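Long-range contacts in tannase (PDB 6YQ4), which acts as a tannase that detoxifies gallotannins, probably by hydrolysing their ester bonds, and binds a magnesium ion: residues I73-T78 / A112-R117; N77-Y82 / G169-L174; D138-V143 / T196-F201. All blocks are in the same frame, centred on the assembly; numbering follows the deposited sequence.

Contact 1: residues I73-T78 / A112-R117; sequences IFFPNT and AAPGAR
F75 and P114 meet ring against ring, their side chains crossing at about a right angle. P114 lies over one face of the phenyl group: CD is 4.0 Å from the F75 centroid and displaced toward the rim, a CH-pi contact, while P114 CG comes within 3.4 Å of F75 CZ. CG of F75 is anti to the backbone N (chi1 -167°), which sends the ring out from the strand on the side where P114 CD and CG come over its face. Behind this pair, I73 CG2 touches A112 CB at 4.1 Å. On the other side of the two strands P76 CG rests 4.0 Å from A113 CB. Helix 134-148 covers P114 on the first side, and helix 100-106 covers P76 and A113 on the second.

The strands run parallel, and A112 N donates to F74 O at 3.0 Å with an N-H...O angle of 153°. Further along, both places that should supply the next donors are prolines. A112 O instead faces F75 CA at 3.2 Å in a nearly straight CA-H...O contact (171° at the hydrogen), and P114 CD sits against P76 O. Water takes over where the strands part. One molecule donates to P76 O (2.7 Å) and to P114 O (2.9 Å), and a second, held by T78 N, also donates to P114 O, which therefore has two water partners.

Strand 73-76, helix 100-106 and strand 110-114 form a beta-alpha-beta unit, and the contact joins its two parallel strands side by side within the mixed central sheet, with helices packed on both faces as in the alpha/beta-hydrolase fold.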
loop_
_atom_site.group_PDB
_atom_site.type_symbol
_atom_site.label_atom_id
_atom_site.label_comp_id
_atom_site.label_asym_id
_atom_site.label_seq_id
_atom_site.Cartn_x
_atom_site.Cartn_y
_atom_site.Cartn_z
ATOM N N ILE A 73 9.099 5.069 16.316
ATOM C CA ILE A 73 9.892 4.221 15.435
ATOM C C ILE A 73 9.245 4.287 14.061
ATOM O O ILE A 73 8.082 3.891 13.892
ATOM C CB ILE A 73 9.994 2.779 15.970
ATOM C CG1 ILE A 73 10.729 2.773 17.315
ATOM C CG2 ILE A 73 10.737 1.859 14.983
ATOM C CD1 ILE A 73 10.960 1.394 17.889
ATOM N N PHE A 74 9.990 4.825 13.090
ATOM C CA PHE A 74 9.525 4.955 11.716
ATOM C C PHE A 74 9.875 3.673 10.965
ATOM O O PHE A 74 11.051 3.294 10.887
ATOM C CB PHE A 74 10.154 6.181 11.054
ATOM C CG PHE A 74 9.667 6.436 9.642
ATOM C CD1 PHE A 74 8.347 6.824 9.406
ATOM C CD2 PHE A 74 10.529 6.301 8.556
ATOM C CE1 PHE A 74 7.890 7.064 8.110
ATOM C CE2 PHE A 74 10.079 6.536 7.246
ATOM C CZ PHE A 74 8.741 6.913 7.023
ATOM N N PHE A 75 8.855 3.033 10.390
ATOM C CA PHE A 75 8.926 1.673 9.848
ATOM C C PHE A 75 8.594 1.643 8.348
ATOM O O PHE A 75 7.531 1.149 7.951
ATOM C CB PHE A 75 7.968 0.798 10.664
ATOM C CG PHE A 75 8.135 -0.680 10.459
ATOM C CD1 PHE A 75 9.186 -1.369 11.063
ATOM C CD2 PHE A 75 7.227 -1.398 9.688
ATOM C CE1 PHE A 75 9.357 -2.748 10.863
ATOM C CE2 PHE A 75 7.380 -2.781 9.504
ATOM C CZ PHE A 75 8.445 -3.450 10.090
ATOM N N PRO A 76 9.490 2.141 7.483
ATOM C CA PRO A 76 9.238 2.070 6.026
ATOM C C PRO A 76 9.612 0.733 5.387
ATOM O O PRO A 76 10.677 0.173 5.650
ATOM C CB PRO A 76 10.130 3.186 5.459
ATOM C CG PRO A 76 11.316 3.218 6.418
ATOM C CD PRO A 76 10.761 2.837 7.793
ATOM N N ASN A 77 8.736 0.237 4.509
ATOM C CA ASN A 77 9.056 -0.890 3.634
ATOM C C ASN A 77 9.191 -0.401 2.194
ATOM O O ASN A 77 8.695 0.668 1.839
ATOM C CB ASN A 77 8.012 -2.026 3.754
ATOM C CG ASN A 77 6.766 -1.811 2.894
ATOM O OD1 ASN A 77 6.832 -1.925 1.673
ATOM N ND2 ASN A 77 5.598 -1.555 3.543
ATOM N N THR A 78 9.894 -1.184 1.366
ATOM C CA THR A 78 10.249 -0.754 0.015
ATOM C C THR A 78 9.542 -1.551 -1.074
ATOM O O THR A 78 9.923 -1.449 -2.251
ATOM C CB THR A 78 11.773 -0.820 -0.203
ATOM O OG1 THR A 78 12.221 -2.183 -0.266
ATOM C CG2 THR A 78 12.520 -0.085 0.922
ATOM N N ALA A 112 13.600 1.847 11.716
ATOM C CA ALA A 112 13.749 0.415 11.488
ATOM C C ALA A 112 13.101 0.144 10.143
ATOM O O ALA A 112 11.898 0.373 9.977
ATOM C CB ALA A 112 13.110 -0.411 12.600
ATOM N N ALA A 113 13.902 -0.298 9.179
ATOM C CA ALA A 113 13.472 -0.443 7.785
ATOM C C ALA A 113 13.653 -1.893 7.346
ATOM O O ALA A 113 14.778 -2.308 6.997
ATOM C CB ALA A 113 14.274 0.499 6.876
ATOM N N PRO A 114 12.596 -2.699 7.339
ATOM C CA PRO A 114 12.755 -4.115 7.008
ATOM C C PRO A 114 12.703 -4.363 5.512
ATOM O O PRO A 114 11.937 -3.723 4.778
ATOM C CB PRO A 114 11.543 -4.752 7.675
ATOM C CG PRO A 114 10.493 -3.727 7.430
ATOM C CD PRO A 114 11.183 -2.374 7.589
ATOM N N GLY A 115 13.525 -5.327 5.063
ATOM C CA GLY A 115 13.242 -5.989 3.815
ATOM C C GLY A 115 12.169 -7.051 4.002
ATOM O O GLY A 115 11.804 -7.402 5.126
ATOM N N ALA A 116 11.672 -7.565 2.875
ATOM C CA ALA A 116 10.607 -8.561 2.864
ATOM C C ALA A 116 10.660 -9.323 1.549
ATOM O O ALA A 116 11.048 -8.768 0.514
ATOM C CB ALA A 116 9.222 -7.913 3.048
ATOM N N ARG A 117 10.262 -10.599 1.600
ATOM C CA ARG A 117 10.191 -11.417 0.395
ATOM C C ARG A 117 9.065 -10.938 -0.509
ATOM O O ARG A 117 8.167 -10.208 -0.100
ATOM C CB ARG A 117 9.966 -12.893 0.729
ATOM C CG ARG A 117 11.026 -13.538 1.609
ATOM C CD ARG A 117 10.558 -14.906 2.087
ATOM N NE ARG A 117 9.707 -14.781 3.265
ATOM C CZ ARG A 117 8.894 -15.735 3.704
ATOM N NH1 ARG A 117 8.836 -16.895 3.065
ATOM N NH2 ARG A 117 8.152 -15.533 4.787
HETATM O O HOH W 1 12.836 -0.948 4.437
HETATM O O HOH W 2 10.670 -3.468 2.301
#

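Contact 2: residues N77-Y82 / G169-L174; sequences NTVGGY and GALSAL
The helix that follows a probable nucleophile elbow (G164, S166, G168) packs here against the loop leaving strand 73-76, with V79 set on L171 and Y82 on A170. In alpha/beta hydrolases this loop commonly borders the oxyanion hole. Both methyls of V79 reach L171 CD1, CG2 at 4.0 Å, the two side chains crossing at about a right angle. The other leucine branch, CD2, lies at the edge of the Y82 ring, 4.4 Å from CE1. Beyond it Y82 OH comes to 3.2 Å from A170 CB, while the hydroxyl is hydrogen-bonded to I209 O.

N77 fixes the start of the loop. Its CG stands between the backbone N and the carbonyl carbon (chi1 83°), which turns OD1 back to accept from V79 N at 2.9 Å, in the plane of the amide carbonyl: an Asx turn. ND2 points the other way, is hydrogen-bonded to G168 O and passes 4.2 Å from S172 N.

The side chains that carry the contact, V79, L171, A170 and the ring of Y82, meet without polar bonds, while the buried polar ends of N77 and Y82 are satisfied by bonds that tie the loop to itself, to the elbow and to the loop at I209.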
loop_
_atom_site.group_PDB
_atom_site.type_symbol
_atom_site.label_atom_id
_atom_site.label_comp_id
_atom_site.label_asym_id
_atom_site.label_seq_id
_atom_site.Cartn_x
_atom_site.Cartn_y
_atom_site.Cartn_z
ATOM N N ASN A 77 8.736 0.237 4.509
ATOM C CA ASN A 77 9.056 -0.890 3.634
ATOM C C ASN A 77 9.191 -0.401 2.194
ATOM O O ASN A 77 8.695 0.668 1.839
ATOM C CB ASN A 77 8.012 -2.026 3.754
ATOM C CG ASN A 77 6.766 -1.811 2.894
ATOM O OD1 ASN A 77 6.832 -1.925 1.673
ATOM N ND2 ASN A 77 5.598 -1.555 3.543
ATOM N N THR A 78 9.894 -1.184 1.366
ATOM C CA THR A 78 10.249 -0.754 0.015
ATOM C C THR A 78 9.542 -1.551 -1.074
ATOM O O THR A 78 9.923 -1.449 -2.251
ATOM C CB THR A 78 11.773 -0.820 -0.203
ATOM O OG1 THR A 78 12.221 -2.183 -0.266
ATOM C CG2 THR A 78 12.520 -0.085 0.922
ATOM N N VAL A 79 8.510 -2.316 -0.715
ATOM C CA VAL A 79 7.866 -3.251 -1.635
ATOM C C VAL A 79 7.095 -2.497 -2.715
ATOM O O VAL A 79 6.363 -1.537 -2.436
ATOM C CB VAL A 79 6.936 -4.183 -0.852
ATOM C CG1 VAL A 79 6.020 -4.967 -1.786
ATOM C CG2 VAL A 79 7.748 -5.077 0.069
ATOM N N GLY A 80 7.281 -2.912 -3.956
ATOM C CA GLY A 80 6.419 -2.486 -5.042
ATOM C C GLY A 80 6.099 -3.687 -5.908
ATOM O O GLY A 80 6.900 -4.616 -6.041
ATOM N N GLY A 81 4.904 -3.675 -6.479
ATOM C CA GLY A 81 4.493 -4.756 -7.342
ATOM C C GLY A 81 4.302 -6.088 -6.652
ATOM O O GLY A 81 4.016 -7.086 -7.326
ATOM N N TYR A 82 4.415 -6.130 -5.332
ATOM C CA TYR A 82 4.424 -7.353 -4.545
ATOM C C TYR A 82 5.666 -8.171 -4.823
ATOM O O TYR A 82 5.679 -9.390 -4.608
ATOM C CB TYR A 82 3.148 -8.186 -4.762
ATOM C CG TYR A 82 1.959 -7.561 -4.082
ATOM C CD1 TYR A 82 1.804 -7.629 -2.694
ATOM C CD2 TYR A 82 1.010 -6.860 -4.815
ATOM C CE1 TYR A 82 0.729 -7.020 -2.063
ATOM C CE2 TYR A 82 -0.070 -6.245 -4.186
ATOM C CZ TYR A 82 -0.221 -6.343 -2.817
ATOM O OH TYR A 82 -1.320 -5.744 -2.212
ATOM N N GLY A 169 2.076 0.095 0.282
ATOM C CA GLY A 169 1.014 0.719 1.056
ATOM C C GLY A 169 -0.032 -0.288 1.488
ATOM O O GLY A 169 -0.537 -0.233 2.612
ATOM N N ALA A 170 -0.363 -1.233 0.605
ATOM C CA ALA A 170 -1.234 -2.335 0.995
ATOM C C ALA A 170 -0.688 -3.073 2.219
ATOM O O ALA A 170 -1.435 -3.381 3.151
ATOM C CB ALA A 170 -1.401 -3.288 -0.185
ATOM N N LEU A 171 0.614 -3.361 2.239
ATOM C CA LEU A 171 1.176 -4.113 3.355
ATOM C C LEU A 171 1.203 -3.272 4.629
ATOM O O LEU A 171 0.909 -3.767 5.730
ATOM C CB LEU A 171 2.576 -4.590 2.986
ATOM C CG LEU A 171 2.692 -5.639 1.873
ATOM C CD1 LEU A 171 4.157 -5.964 1.653
ATOM C CD2 LEU A 171 1.887 -6.917 2.203
ATOM N N SER A 172 1.554 -1.996 4.501
ATOM C CA SER A 172 1.470 -1.101 5.654
ATOM C C SER A 172 0.042 -1.063 6.217
ATOM O O SER A 172 -0.171 -1.259 7.423
ATOM C CB SER A 172 1.971 0.281 5.240
ATOM O OG SER A 172 1.502 1.266 6.107
ATOM N N ALA A 173 -0.957 -0.914 5.348
ATOM C CA ALA A 173 -2.354 -0.938 5.795
ATOM C C ALA A 173 -2.732 -2.283 6.411
ATOM O O ALA A 173 -3.380 -2.334 7.466
ATOM C CB ALA A 173 -3.283 -0.615 4.626
ATOM N N LEU A 174 -2.386 -3.386 5.730
ATOM C CA LEU A 174 -2.570 -4.726 6.296
ATOM C C LEU A 174 -1.948 -4.855 7.687
ATOM O O LEU A 174 -2.516 -5.503 8.566
ATOM C CB LEU A 174 -1.929 -5.774 5.386
ATOM C CG LEU A 174 -2.689 -6.868 4.664
ATOM C CD1 LEU A 174 -1.684 -7.944 4.231
ATOM C CD2 LEU A 174 -3.811 -7.466 5.508
#

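Contact 3: residues D138-V143 / T196-F201; sequences DLKAAV and TRDDIF
K140 lies across D198. Its CB is 3.9 Å from D198 CB, and its CG is 4.0 Å from D198 CG, the aliphatic start of the lysine packing alongside the aspartate. The side chain also rests on L175 of helix 167-177. The lysine chain runs extended to CE, then bends at chi4 (-70°), turning NZ back to the carboxylate, where it forms a long salt bridge with D198 OD1 at 3.5 Å. The ammonium also donates to two waters: one, 2.9 Å from NZ, passes a hydrogen bond on to D198 OD2; the other, 2.6 Å from NZ, lies near D198 O. NZ is also hydrogen-bonded to S178 OG, and K140 makes a cation-pi contact with Y184, while D198 is further held by N180 N and by a salt bridge to R144.

One turn along the helix, V143 closes the contact with its two methyls. CG1 presses on D198 CA at 3.6 Å, and CG2 meets CG2 of I200 at 4.1 Å, beside I160 of the central sheet.

Helix 134-148 is thereby joined to the loop that feeds strand 202-206, in the helical layer over the central mixed sheet, consistent with an alpha/beta-hydrolase fold.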
loop_
_atom_site.group_PDB
_atom_site.type_symbol
_atom_site.label_atom_id
_atom_site.label_comp_id
_atom_site.label_asym_id
_atom_site.label_seq_id
_atom_site.Cartn_x
_atom_site.Cartn_y
_atom_site.Cartn_z
ATOM N N ASP A 138 6.703 -11.321 6.785
ATOM C CA ASP A 138 8.020 -10.762 7.075
ATOM C C ASP A 138 7.898 -9.458 7.857
ATOM O O ASP A 138 8.603 -9.259 8.855
ATOM C CB ASP A 138 8.814 -10.557 5.774
ATOM C CG ASP A 138 9.280 -11.892 5.130
ATOM O OD1 ASP A 138 9.587 -11.914 3.917
ATOM O OD2 ASP A 138 9.347 -12.925 5.827
ATOM N N LEU A 139 6.975 -8.575 7.445
ATOM C CA LEU A 139 6.773 -7.309 8.145
ATOM C C LEU A 139 6.308 -7.534 9.581
ATOM O O LEU A 139 6.768 -6.844 10.501
ATOM C CB LEU A 139 5.755 -6.439 7.390
ATOM C CG LEU A 139 6.173 -5.910 6.017
ATOM C CD1 LEU A 139 5.354 -4.701 5.607
ATOM C CD2 LEU A 139 7.668 -5.584 5.983
ATOM N N LYS A 140 5.375 -8.476 9.791
ATOM C CA LYS A 140 4.957 -8.821 11.150
ATOM C C LYS A 140 6.137 -9.319 11.970
ATOM O O LYS A 140 6.349 -8.881 13.104
ATOM C CB LYS A 140 3.845 -9.879 11.102
ATOM C CG LYS A 140 2.496 -9.330 10.627
ATOM C CD LYS A 140 1.488 -10.434 10.321
ATOM C CE LYS A 140 0.134 -9.812 9.997
ATOM N NZ LYS A 140 -0.514 -9.186 11.215
ATOM N N ALA A 141 6.941 -10.206 11.380
ATOM C CA ALA A 141 8.092 -10.780 12.060
ATOM C C ALA A 141 9.118 -9.728 12.444
ATOM O O ALA A 141 9.773 -9.858 13.483
ATOM C CB ALA A 141 8.728 -11.827 11.159
ATOM N N ALA A 142 9.292 -8.689 11.628
ATOM C CA ALA A 142 10.237 -7.639 11.999
ATOM C C ALA A 142 9.694 -6.790 13.142
ATOM O O ALA A 142 10.444 -6.427 14.053
ATOM C CB ALA A 142 10.590 -6.768 10.791
ATOM N N VAL A 143 8.390 -6.488 13.129
ATOM C CA VAL A 143 7.762 -5.816 14.270
ATOM C C VAL A 143 7.981 -6.614 15.543
ATOM O O VAL A 143 8.343 -6.063 16.593
ATOM C CB VAL A 143 6.257 -5.590 14.011
ATOM C CG1 VAL A 143 5.560 -5.047 15.277
ATOM C CG2 VAL A 143 6.061 -4.622 12.896
ATOM N N THR A 196 6.190 -12.357 20.358
ATOM C CA THR A 196 5.880 -11.122 21.063
ATOM C C THR A 196 4.562 -10.602 20.542
ATOM O O THR A 196 3.490 -11.042 20.997
ATOM C CB THR A 196 7.042 -10.123 20.932
ATOM O OG1 THR A 196 7.207 -9.749 19.568
ATOM C CG2 THR A 196 8.318 -10.728 21.413
ATOM N N ARG A 197 4.563 -9.665 19.583
ATOM C CA ARG A 197 3.336 -9.116 19.009
ATOM C C ARG A 197 3.681 -8.296 17.772
ATOM O O ARG A 197 4.840 -7.911 17.564
ATOM C CB ARG A 197 2.571 -8.260 20.019
ATOM C CG ARG A 197 3.343 -7.096 20.617
ATOM C CD ARG A 197 2.480 -6.422 21.675
ATOM N NE ARG A 197 2.497 -4.965 21.577
ATOM C CZ ARG A 197 1.762 -4.148 22.330
ATOM N NH1 ARG A 197 0.958 -4.653 23.257
ATOM N NH2 ARG A 197 1.834 -2.829 22.160
ATOM N N ASP A 198 2.654 -8.035 16.945
ATOM C CA ASP A 198 2.865 -7.355 15.673
ATOM C C ASP A 198 1.889 -6.208 15.411
ATOM O O ASP A 198 1.881 -5.656 14.300
ATOM C CB ASP A 198 2.832 -8.371 14.518
ATOM C CG ASP A 198 1.590 -9.247 14.539
ATOM O OD1 ASP A 198 0.481 -8.678 14.533
ATOM O OD2 ASP A 198 1.721 -10.498 14.538
ATOM N N ASP A 199 1.093 -5.796 16.397
ATOM C CA ASP A 199 0.251 -4.620 16.209
ATOM C C ASP A 199 1.119 -3.364 16.176
ATOM O O ASP A 199 2.185 -3.313 16.797
ATOM C CB ASP A 199 -0.795 -4.526 17.319
ATOM C CG ASP A 199 -0.177 -4.307 18.678
ATOM O OD1 ASP A 199 0.573 -5.197 19.137
ATOM O OD2 ASP A 199 -0.432 -3.242 19.280
ATOM N N ILE A 200 0.674 -2.346 15.427
ATOM C CA ILE A 200 1.467 -1.134 15.254
ATOM C C ILE A 200 0.664 0.089 15.690
ATOM O O ILE A 200 -0.534 0.019 15.944
ATOM C CB ILE A 200 1.995 -0.957 13.814
ATOM C CG1 ILE A 200 0.863 -0.869 12.810
ATOM C CG2 ILE A 200 2.899 -2.102 13.436
ATOM C CD1 ILE A 200 1.310 -0.328 11.513
ATOM N N PHE A 201 1.364 1.228 15.778
ATOM C CA PHE A 201 0.747 2.429 16.322
ATOM C C PHE A 201 -0.019 3.222 15.265
ATOM O O PHE A 201 -1.096 3.754 15.554
ATOM C CB PHE A 201 1.803 3.308 16.998
ATOM C CG PHE A 201 1.245 4.588 17.592
ATOM C CD1 PHE A 201 0.552 4.580 18.793
ATOM C CD2 PHE A 201 1.399 5.797 16.923
ATOM C CE1 PHE A 201 0.021 5.778 19.342
ATOM C CE2 PHE A 201 0.882 6.977 17.440
ATOM C CZ PHE A 201 0.189 6.968 18.668
HETATM O O HOH W 3 0.166 -6.851 12.130
HETATM O O HOH W 4 -0.347 -11.231 13.248
#

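All three contacts are buried, but only in contact 3 are some of the touching residues, R197 and D199, partly exposed, and it lies farthest from the chain centre. Contact 1 joins two strands of the sheet by a backbone bond, proline packing and water; contact 2 sets a loop on a helix with apolar side chains; contact 3 relies on charge and water as well as methyl packing. N77 belongs to both contact 1 and contact 2, since strand 73-76 runs straight into the loop. L139 of helix 134-148 brings the three together, touching P114, N77 and L171, and the salt bridge between R117 and D138 adds a charged tie between contacts 1 and 3.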